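Local structure of precorrin-6A reductase (Rhodobacter capsulatus, 4X7G) at residues Glu63-Val68 and Thr90-Cys95; Gly107-His112 and Gly214-Leu219; Gln125-Val130 and Ala145-Tyr150. The protein catalyses the NADPH-dependent reduction of precorrin-6A in cobalamin biosynthesis, binding NADP and the reduced precorrin product in a protein built of Rossmann-fold domains. All blocks are in the same frame, centred on the assembly; numbering follows the deposited sequence.

Interaction 1: Glu63-Val68 and Thr90-Cys95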
loop_
_atom_site.group_PDB
_atom_site.type_symbol
_atom_site.label_atom_id
_atom_site.label_comp_id
_atom_site.label_asym_id
_atom_site.label_seq_id
_atom_site.Cartn_x
_atom_site.Cartn_y
_atom_site.Cartn_z
ATOM N N GLU A 63 15.336 10.678 17.644
ATOM C CA GLU A 63 16.053 9.671 16.861
ATOM C C GLU A 63 17.088 10.389 16.057
ATOM O O GLU A 63 17.970 9.680 15.473
ATOM C CB GLU A 63 15.028 8.775 16.070
ATOM C CG GLU A 63 15.570 7.538 15.332
ATOM C CD GLU A 63 16.086 6.479 16.283
ATOM O OE1 GLU A 63 15.525 6.191 17.416
ATOM O OE2 GLU A 63 16.990 5.796 15.774
ATOM N N GLY A 64 17.060 11.692 15.838
ATOM C CA GLY A 64 17.943 12.385 15.010
ATOM C C GLY A 64 17.823 12.091 13.528
ATOM O O GLY A 64 18.804 12.029 12.798
ATOM N N VAL A 65 16.606 11.948 13.048
ATOM C CA VAL A 65 16.328 11.677 11.610
ATOM C C VAL A 65 16.666 12.906 10.766
ATOM O O VAL A 65 16.253 14.031 11.047
ATOM C CB VAL A 65 14.890 11.224 11.452
ATOM C CG1 VAL A 65 14.533 11.071 9.992
ATOM C CG2 VAL A 65 14.633 9.908 12.182
ATOM N N SER A 66 17.383 12.684 9.669
ATOM C CA SER A 66 17.658 13.719 8.748
ATOM C C SER A 66 16.746 13.810 7.573
ATOM O O SER A 66 16.579 14.886 6.963
ATOM C CB SER A 66 19.096 13.556 8.230
ATOM O OG SER A 66 19.337 12.299 7.609
ATOM N N HIS A 67 16.204 12.684 7.128
ATOM C CA HIS A 67 15.394 12.573 5.924
ATOM C C HIS A 67 14.385 11.485 6.186
ATOM O O HIS A 67 14.712 10.404 6.740
ATOM C CB HIS A 67 16.204 12.183 4.666
ATOM C CG HIS A 67 17.367 13.059 4.382
ATOM N ND1 HIS A 67 18.524 12.999 5.104
ATOM C CD2 HIS A 67 17.520 14.004 3.443
ATOM C CE1 HIS A 67 19.327 13.941 4.638
ATOM N NE2 HIS A 67 18.784 14.518 3.582
ATOM N N VAL A 68 13.166 11.694 5.677
ATOM C CA VAL A 68 12.112 10.710 5.683
ATOM C C VAL A 68 11.754 10.361 4.237
ATOM O O VAL A 68 11.490 11.229 3.436
ATOM C CB VAL A 68 10.849 11.222 6.389
ATOM C CG1 VAL A 68 9.713 10.205 6.337
ATOM C CG2 VAL A 68 11.174 11.561 7.832
ATOM N N THR A 90 9.512 20.083 11.884
ATOM C CA THR A 90 10.858 19.853 12.300
ATOM C C THR A 90 11.906 20.299 11.316
ATOM O O THR A 90 13.107 20.254 11.617
ATOM C CB THR A 90 11.071 18.365 12.615
ATOM O OG1 THR A 90 10.737 17.588 11.424
ATOM C CG2 THR A 90 10.204 17.850 13.739
ATOM N N GLY A 91 11.559 20.620 10.103
ATOM C CA GLY A 91 12.478 20.923 9.058
ATOM C C GLY A 91 13.250 19.721 8.462
ATOM O O GLY A 91 14.271 19.880 7.767
ATOM N N VAL A 92 12.721 18.511 8.664
ATOM C CA VAL A 92 13.289 17.295 8.085
ATOM C C VAL A 92 12.802 17.143 6.677
ATOM O O VAL A 92 11.594 17.261 6.368
ATOM C CB VAL A 92 12.893 16.128 8.998
ATOM C CG1 VAL A 92 13.201 14.776 8.361
ATOM C CG2 VAL A 92 13.546 16.233 10.386
ATOM N N ALA A 93 13.711 16.840 5.775
ATOM C CA ALA A 93 13.403 16.675 4.383
ATOM C C ALA A 93 12.577 15.381 4.149
ATOM O O ALA A 93 12.800 14.399 4.819
ATOM C CB ALA A 93 14.659 16.518 3.588
ATOM N N LEU A 94 11.599 15.489 3.286
ATOM C CA LEU A 94 10.622 14.401 3.030
ATOM C C LEU A 94 10.407 14.170 1.544
ATOM O O LEU A 94 10.225 15.117 0.775
ATOM C CB LEU A 94 9.276 14.823 3.612
ATOM C CG LEU A 94 8.058 13.956 3.340
ATOM C CD1 LEU A 94 8.218 12.591 3.928
ATOM C CD2 LEU A 94 6.792 14.603 3.911
ATOM N N CYS A 95 10.482 12.906 1.102
ATOM C CA CYS A 95 10.010 12.548 -0.222
ATOM C C CYS A 95 9.068 11.381 -0.085
ATOM O O CYS A 95 9.327 10.437 0.707
ATOM C CB CYS A 95 11.093 12.114 -1.164
ATOM S SG CYS A 95 10.539 12.387 -2.897
HETATM O O HOH W 1 16.558 17.428 6.279
#

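Interaction 2: Gly107-His112 and Gly214-Leu219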
loop_
_atom_site.group_PDB
_atom_site.type_symbol
_atom_site.label_atom_id
_atom_site.label_comp_id
_atom_site.label_asym_id
_atom_site.label_seq_id
_atom_site.Cartn_x
_atom_site.Cartn_y
_atom_site.Cartn_z
ATOM N N GLY A 107 -7.112 -4.264 -23.580
ATOM C CA GLY A 107 -7.697 -5.415 -22.931
ATOM C C GLY A 107 -8.280 -5.157 -21.536
ATOM O O GLY A 107 -9.049 -5.963 -21.080
ATOM N N ASP A 108 -7.881 -4.050 -20.870
ATOM C CA ASP A 108 -8.462 -3.691 -19.539
ATOM C C ASP A 108 -9.899 -3.274 -19.714
ATOM O O ASP A 108 -10.222 -2.557 -20.681
ATOM C CB ASP A 108 -7.635 -2.595 -18.925
ATOM C CG ASP A 108 -6.295 -3.042 -18.440
ATOM O OD1 ASP A 108 -6.105 -4.258 -18.053
ATOM O OD2 ASP A 108 -5.380 -2.255 -18.461
ATOM N N ARG A 109 -10.754 -3.647 -18.784
ATOM C CA ARG A 109 -12.114 -3.163 -18.727
ATOM C C ARG A 109 -12.357 -2.572 -17.362
ATOM O O ARG A 109 -12.681 -3.325 -16.425
ATOM C CB ARG A 109 -13.146 -4.249 -19.040
ATOM C CG ARG A 109 -14.609 -3.727 -19.170
ATOM C CD ARG A 109 -15.530 -4.624 -20.032
ATOM N NE ARG A 109 -15.368 -6.084 -19.673
ATOM C CZ ARG A 109 -16.255 -6.845 -19.044
ATOM N NH1 ARG A 109 -17.352 -6.268 -18.606
ATOM N NH2 ARG A 109 -16.021 -8.154 -18.813
ATOM N N TRP A 110 -12.056 -1.329 -17.227
ATOM C CA TRP A 110 -12.043 -0.635 -15.945
ATOM C C TRP A 110 -13.114 0.375 -15.813
ATOM O O TRP A 110 -13.438 1.109 -16.805
ATOM C CB TRP A 110 -10.708 0.036 -15.709
ATOM C CG TRP A 110 -9.508 -0.858 -15.576
ATOM C CD1 TRP A 110 -9.463 -2.230 -15.614
ATOM C CD2 TRP A 110 -8.172 -0.410 -15.377
ATOM N NE1 TRP A 110 -8.159 -2.624 -15.388
ATOM C CE2 TRP A 110 -7.357 -1.575 -15.293
ATOM C CE3 TRP A 110 -7.581 0.840 -15.234
ATOM C CZ2 TRP A 110 -5.998 -1.484 -15.060
ATOM C CZ3 TRP A 110 -6.231 0.901 -14.956
ATOM C CH2 TRP A 110 -5.466 -0.244 -14.921
ATOM N N THR A 111 -13.699 0.497 -14.631
ATOM C CA THR A 111 -14.466 1.689 -14.254
ATOM C C THR A 111 -13.826 2.302 -13.055
ATOM O O THR A 111 -13.204 1.568 -12.239
ATOM C CB THR A 111 -15.938 1.439 -14.066
ATOM O OG1 THR A 111 -16.094 0.377 -13.112
ATOM C CG2 THR A 111 -16.643 1.076 -15.337
ATOM N N HIS A 112 -13.905 3.588 -12.865
ATOM C CA HIS A 112 -13.355 4.326 -11.802
ATOM C C HIS A 112 -14.382 4.852 -10.861
ATOM O O HIS A 112 -15.484 5.301 -11.344
ATOM C CB HIS A 112 -12.595 5.582 -12.399
ATOM C CG HIS A 112 -11.447 5.195 -13.253
ATOM N ND1 HIS A 112 -11.439 4.918 -14.584
ATOM C CD2 HIS A 112 -10.204 5.067 -12.817
ATOM C CE1 HIS A 112 -10.178 4.579 -14.954
ATOM N NE2 HIS A 112 -9.454 4.656 -13.892
ATOM N N GLY A 214 -10.683 -11.568 -19.052
ATOM C CA GLY A 214 -11.749 -10.772 -19.560
ATOM C C GLY A 214 -12.661 -10.199 -18.513
ATOM O O GLY A 214 -13.829 -9.968 -18.822
ATOM N N LEU A 215 -12.148 -9.961 -17.293
ATOM C CA LEU A 215 -13.024 -9.534 -16.213
ATOM C C LEU A 215 -12.970 -8.019 -16.022
ATOM O O LEU A 215 -11.904 -7.423 -16.282
ATOM C CB LEU A 215 -12.536 -10.140 -14.937
ATOM C CG LEU A 215 -12.558 -11.665 -14.885
ATOM C CD1 LEU A 215 -12.008 -12.231 -13.552
ATOM C CD2 LEU A 215 -13.917 -12.203 -15.186
ATOM N N PRO A 216 -14.049 -7.413 -15.575
ATOM C CA PRO A 216 -14.058 -5.984 -15.225
ATOM C C PRO A 216 -13.411 -5.738 -13.871
ATOM O O PRO A 216 -13.526 -6.594 -12.968
ATOM C CB PRO A 216 -15.535 -5.684 -15.228
ATOM C CG PRO A 216 -16.168 -6.940 -14.663
ATOM C CD PRO A 216 -15.369 -8.041 -15.320
ATOM N N VAL A 217 -12.835 -4.575 -13.763
ATOM C CA VAL A 217 -12.247 -4.087 -12.523
ATOM C C VAL A 217 -12.952 -2.812 -12.136
ATOM O O VAL A 217 -13.104 -1.908 -13.018
ATOM C CB VAL A 217 -10.751 -3.845 -12.620
ATOM C CG1 VAL A 217 -10.173 -3.352 -11.325
ATOM C CG2 VAL A 217 -10.038 -5.093 -13.104
ATOM N N ILE A 218 -13.396 -2.673 -10.899
ATOM C CA ILE A 218 -13.880 -1.408 -10.313
ATOM C C ILE A 218 -12.720 -0.868 -9.536
ATOM O O ILE A 218 -12.286 -1.497 -8.563
ATOM C CB ILE A 218 -15.060 -1.669 -9.427
ATOM C CG1 ILE A 218 -16.237 -2.186 -10.246
ATOM C CG2 ILE A 218 -15.483 -0.429 -8.635
ATOM C CD1 ILE A 218 -17.324 -2.888 -9.462
ATOM N N LEU A 219 -12.124 0.206 -10.005
ATOM C CA LEU A 219 -10.844 0.744 -9.536
ATOM C C LEU A 219 -11.072 2.009 -8.758
ATOM O O LEU A 219 -11.664 2.982 -9.287
ATOM C CB LEU A 219 -9.916 0.981 -10.775
ATOM C CG LEU A 219 -8.516 1.341 -10.463
ATOM C CD1 LEU A 219 -7.786 0.246 -9.752
ATOM C CD2 LEU A 219 -7.807 1.724 -11.749
HETATM O O HOH W 2 -10.718 -7.403 -19.278
HETATM O O HOH W 3 -9.940 -5.561 -16.863
HETATM O O HOH W 4 -13.120 -7.359 -20.876
HETATM O O HOH W 5 -15.788 -2.196 -14.159
#

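Interaction 3: Gln125-Val130 and Ala145-Tyr150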
loop_
_atom_site.group_PDB
_atom_site.type_symbol
_atom_site.label_atom_id
_atom_site.label_comp_id
_atom_site.label_asym_id
_atom_site.label_seq_id
_atom_site.Cartn_x
_atom_site.Cartn_y
_atom_site.Cartn_z
ATOM N N GLN A 125 -26.788 -5.211 -9.120
ATOM C CA GLN A 125 -27.777 -5.658 -8.209
ATOM C C GLN A 125 -27.876 -7.201 -8.014
ATOM O O GLN A 125 -27.998 -7.681 -6.907
ATOM C CB GLN A 125 -29.137 -5.018 -8.657
ATOM C CG GLN A 125 -30.220 -5.329 -7.650
ATOM C CD GLN A 125 -29.992 -4.540 -6.367
ATOM O OE1 GLN A 125 -29.208 -3.530 -6.316
ATOM N NE2 GLN A 125 -30.577 -5.020 -5.289
ATOM N N ALA A 126 -27.876 -7.889 -9.107
ATOM C CA ALA A 126 -27.973 -9.365 -9.113
ATOM C C ALA A 126 -26.682 -9.949 -8.537
ATOM O O ALA A 126 -25.566 -9.401 -8.823
ATOM C CB ALA A 126 -28.054 -9.771 -10.555
ATOM N N PRO A 127 -26.849 -10.941 -7.723
ATOM C CA PRO A 127 -25.632 -11.512 -7.102
ATOM C C PRO A 127 -24.525 -11.891 -8.087
ATOM O O PRO A 127 -24.706 -12.500 -9.167
ATOM C CB PRO A 127 -26.210 -12.756 -6.356
ATOM C CG PRO A 127 -27.670 -12.388 -6.067
ATOM C CD PRO A 127 -28.038 -11.784 -7.384
ATOM N N ALA A 128 -23.308 -11.502 -7.696
ATOM C CA ALA A 128 -22.083 -11.674 -8.493
ATOM C C ALA A 128 -21.046 -12.401 -7.625
ATOM O O ALA A 128 -21.342 -12.755 -6.503
ATOM C CB ALA A 128 -21.588 -10.280 -8.944
ATOM N N ARG A 129 -19.851 -12.581 -8.199
ATOM C CA ARG A 129 -18.749 -13.272 -7.503
ATOM C C ARG A 129 -17.571 -12.298 -7.505
ATOM O O ARG A 129 -16.900 -12.161 -8.509
ATOM C CB ARG A 129 -18.433 -14.573 -8.190
ATOM C CG ARG A 129 -19.650 -15.562 -8.105
ATOM C CD ARG A 129 -19.314 -16.919 -8.695
ATOM N NE ARG A 129 -18.306 -17.644 -7.969
ATOM C CZ ARG A 129 -18.493 -18.369 -6.900
ATOM N NH1 ARG A 129 -19.678 -18.416 -6.345
ATOM N NH2 ARG A 129 -17.478 -18.982 -6.301
ATOM N N VAL A 130 -17.451 -11.598 -6.405
ATOM C CA VAL A 130 -16.592 -10.393 -6.383
ATOM C C VAL A 130 -15.341 -10.595 -5.579
ATOM O O VAL A 130 -15.437 -10.972 -4.415
ATOM C CB VAL A 130 -17.404 -9.253 -5.753
ATOM C CG1 VAL A 130 -16.556 -7.960 -5.693
ATOM C CG2 VAL A 130 -18.757 -9.001 -6.455
ATOM N N ALA A 145 -23.788 -4.273 0.509
ATOM C CA ALA A 145 -24.190 -5.051 -0.641
ATOM C C ALA A 145 -24.030 -6.510 -0.300
ATOM O O ALA A 145 -23.149 -7.272 -0.893
ATOM C CB ALA A 145 -23.439 -4.661 -1.933
ATOM N N PRO A 146 -24.776 -7.062 0.644
ATOM C CA PRO A 146 -24.523 -8.391 1.181
ATOM C C PRO A 146 -24.893 -9.496 0.286
ATOM O O PRO A 146 -24.528 -10.676 0.647
ATOM C CB PRO A 146 -25.379 -8.363 2.469
ATOM C CG PRO A 146 -26.531 -7.500 2.095
ATOM C CD PRO A 146 -25.907 -6.370 1.326
ATOM N N GLN A 147 -25.614 -9.286 -0.769
ATOM C CA GLN A 147 -26.129 -10.325 -1.643
ATOM C C GLN A 147 -25.071 -11.115 -2.449
ATOM O O GLN A 147 -25.358 -12.192 -3.025
ATOM C CB GLN A 147 -27.197 -9.821 -2.607
ATOM C CG GLN A 147 -26.761 -8.924 -3.752
ATOM C CD GLN A 147 -26.705 -7.447 -3.376
ATOM O OE1 GLN A 147 -26.471 -7.014 -2.203
ATOM N NE2 GLN A 147 -26.819 -6.646 -4.402
ATOM N N HIS A 148 -23.895 -10.515 -2.629
ATOM C CA HIS A 148 -22.859 -11.136 -3.493
ATOM C C HIS A 148 -22.145 -12.259 -2.758
ATOM O O HIS A 148 -22.075 -12.225 -1.524
ATOM C CB HIS A 148 -21.881 -10.060 -3.935
ATOM C CG HIS A 148 -22.576 -8.993 -4.705
ATOM N ND1 HIS A 148 -23.235 -9.276 -5.860
ATOM C CD2 HIS A 148 -22.776 -7.686 -4.445
ATOM C CE1 HIS A 148 -23.803 -8.150 -6.311
ATOM N NE2 HIS A 148 -23.527 -7.171 -5.496
ATOM N N HIS A 149 -21.505 -13.098 -3.579
ATOM C CA HIS A 149 -20.417 -13.919 -3.007
ATOM C C HIS A 149 -19.108 -13.111 -3.079
ATOM O O HIS A 149 -18.818 -12.607 -4.182
ATOM C CB HIS A 149 -20.250 -15.218 -3.785
ATOM C CG HIS A 149 -18.980 -15.924 -3.443
ATOM N ND1 HIS A 149 -18.749 -16.466 -2.209
ATOM C CD2 HIS A 149 -17.847 -16.108 -4.143
ATOM C CE1 HIS A 149 -17.525 -16.898 -2.147
ATOM N NE2 HIS A 149 -16.962 -16.732 -3.303
ATOM N N TYR A 150 -18.407 -13.023 -2.015
ATOM C CA TYR A 150 -17.182 -12.301 -1.928
ATOM C C TYR A 150 -16.005 -13.241 -1.713
ATOM O O TYR A 150 -16.074 -14.167 -0.865
ATOM C CB TYR A 150 -17.201 -11.260 -0.847
ATOM C CG TYR A 150 -18.154 -10.108 -1.081
ATOM C CD1 TYR A 150 -17.859 -9.195 -2.057
ATOM C CD2 TYR A 150 -19.358 -9.970 -0.390
ATOM C CE1 TYR A 150 -18.731 -8.111 -2.300
ATOM C CE2 TYR A 150 -20.223 -8.937 -0.628
ATOM C CZ TYR A 150 -19.864 -8.000 -1.558
ATOM O OH TYR A 150 -20.674 -6.880 -1.813
#

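Interaction 1: Glu63-Val68 and Thr90-Cys95
V92 sets its two methyl branches against the chain leading into strand 67-70, a compact example of how apolar side chains and backbone bonds share the work where two parallel strands begin. V92 CG1, anti to the backbone N (chi1 169°), lies 3.8 Å from V68 CG2; the two valine side chains cross at about a right angle. The other branch, V92 CG2, rests 3.6 Å from V65 O. V68 uses its second methyl differently: V68 CG1 meets L94 CD1 at 3.7 Å, the leucine end reaching back to the neighbouring strand. V68 and L94 share one face of the sheet, where helix 77-90 covers them through C87.

H67 and A93 lie on the other face, with H67 CD2 passing 3.8 Å from A93 CB. The imidazole has a polar partner at each nitrogen: ND1 shares a hydrogen bond with S66 OG, and NE2 is hydrogen-bonded to H244 O, which fixes the ring's rotation. Between the faces run two straight backbone bonds, V68 N to A93 O and C95 N to V68 O. Just before them the strands have not yet closed up, and a water accepts from A93 N and donates to S66 O, the water oxygen 2.6 Å from S66 O.

The pair belongs to the beta-alpha-beta unit of strand 67-70, helix 77-90 and strand 93-97, and C95 goes on to form the disulfide with C231. Chemically, the contact is apolar on its helix-covered face and bonded along the backbone, with water completing the bonding where the direct N-H to C=O distance grows too long.

Interaction 2: Gly107-His112 and Gly214-Leu219
The segments 109-112 and 216-219 run parallel, their axes approaching to 4.7 Å at 23°, with W110-V217, T111-I218 and H112-L219 as regular pairs and backbone bonds from V217 N to R109 O, T111 N to V217 O and L219 N to T111 O.

W110 carries one face of this pair. Its CG lies opposite the carbonyl carbon (chi1 -64°), which lays the indole alongside V217, with W110 CD1 3.6 Å from V217 CB. The six-membered end reaches on to the next residue of that face, W110 CE3 lying 3.6 Å from L219 CD2. D108 CB lies above one face of the indole, toward its rim, and L207 of helix 205-213 also touches it. Putting an alanine here would probably leave V217 and L219 without this cover and open a gap beside L207.

R109 works at the strand entrance. Its chain bends at chi3 (46°) and brings NH2 to G214 O, a 2.8 Å hydrogen bond that lies near the guanidinium plane. P216 packs over one face of the same group, P216 CD being 3.6 Å from R109 NH2. G214, just past helix 205-213, closes it with a Schellman motif, so the cation meets a helix carboxyl end, whose partial negative charge would probably strengthen the bond; D108 adds a salt bridge to R211. Water links R109 N with L215 O, and a second water joins T111 OG1 to V217 O.

Strand 109-113 is an outermost strand of this six-stranded parallel sheet, yet strand 93-97 before it belongs to the other sheet, and strand 229-231, following 216-220, crosses back to edge that one. This exchange of edge strands fits the strand-swapping between Rossmann-fold domains found in the crystal structure.

Interaction 3: Gln125-Val130 and Ala145-Tyr150
Q125 opens the contact with its backbone, Q125 O accepting a 3.0 Å hydrogen bond from Q147 NE2. Q147 NE2 approaches 27° off the carbonyl plane of Q125, while Q125 O lies close to the Q147 amide plane. Q147 reaches it with CG between its backbone N and carbonyl carbon (chi1 72°), a torsion that also places CG over the centre of the H148 ring. This illustrates a wider point: before a parallel strand pair settles into register, side chains can stand in for the missing backbone bonds.

A126 follows with its O 3.3 Å from H148 CE1, at the edge of the imidazole. P127 lays CB against Q147 O. At A128 a side chain takes over a backbone role: A128 N donates to H148 ND1 over 2.9 Å, close to the ring plane. A128 O then receives H149 N, and the regular pairing begins.

H149 brings CD2 over one face of the R129 guanidinium, toward its rim, the two planes 16° apart, with R129 CZ 3.6 Å from H149 CD2. Both reach E188, R129 NH2 at its O and H149 NE2 at its OE2, while H149 ND1 bonds to D166 OD1. V130 N donates to H149 O at 2.8 Å, and its side chain faces the other way, V130 CB lying 3.7 Å from Y150 CD1. The tyrosine hydroxyl donates to A145 O, tying the ring to the type I turn A145-H148 that precedes its strand.

The two strands are a parallel pair of a Rossmann-type domain, successive in the chain with no helix between them. Strand 129-132 runs between strands 192-196 and 149-154, with V130 touching V194. Y150 bonds through its backbone to D166 and R168 on the far side, and L123, just after helix 116-122, packs on both H148 and Y150.

Interactions 2 and 3 belong to the same parallel sheet, with centres about 17 Å apart, and interaction 3 is nested in the chain loop that interaction 2 closes. Interaction 1 lies in the other sheet, across the chain's centre. It is the contact without exposed touching residues, and its side chains are mostly aliphatic. Both others have exposed residues at their margins. In interaction 2 an exposed arginine bonds a helix end; in interaction 3 a buried histidine and a partly exposed glutamine bond to backbone atoms. Interaction 1 joins strands linked through a helix, interaction 3 strands linked without one, and interaction 2 strands far apart in sequence.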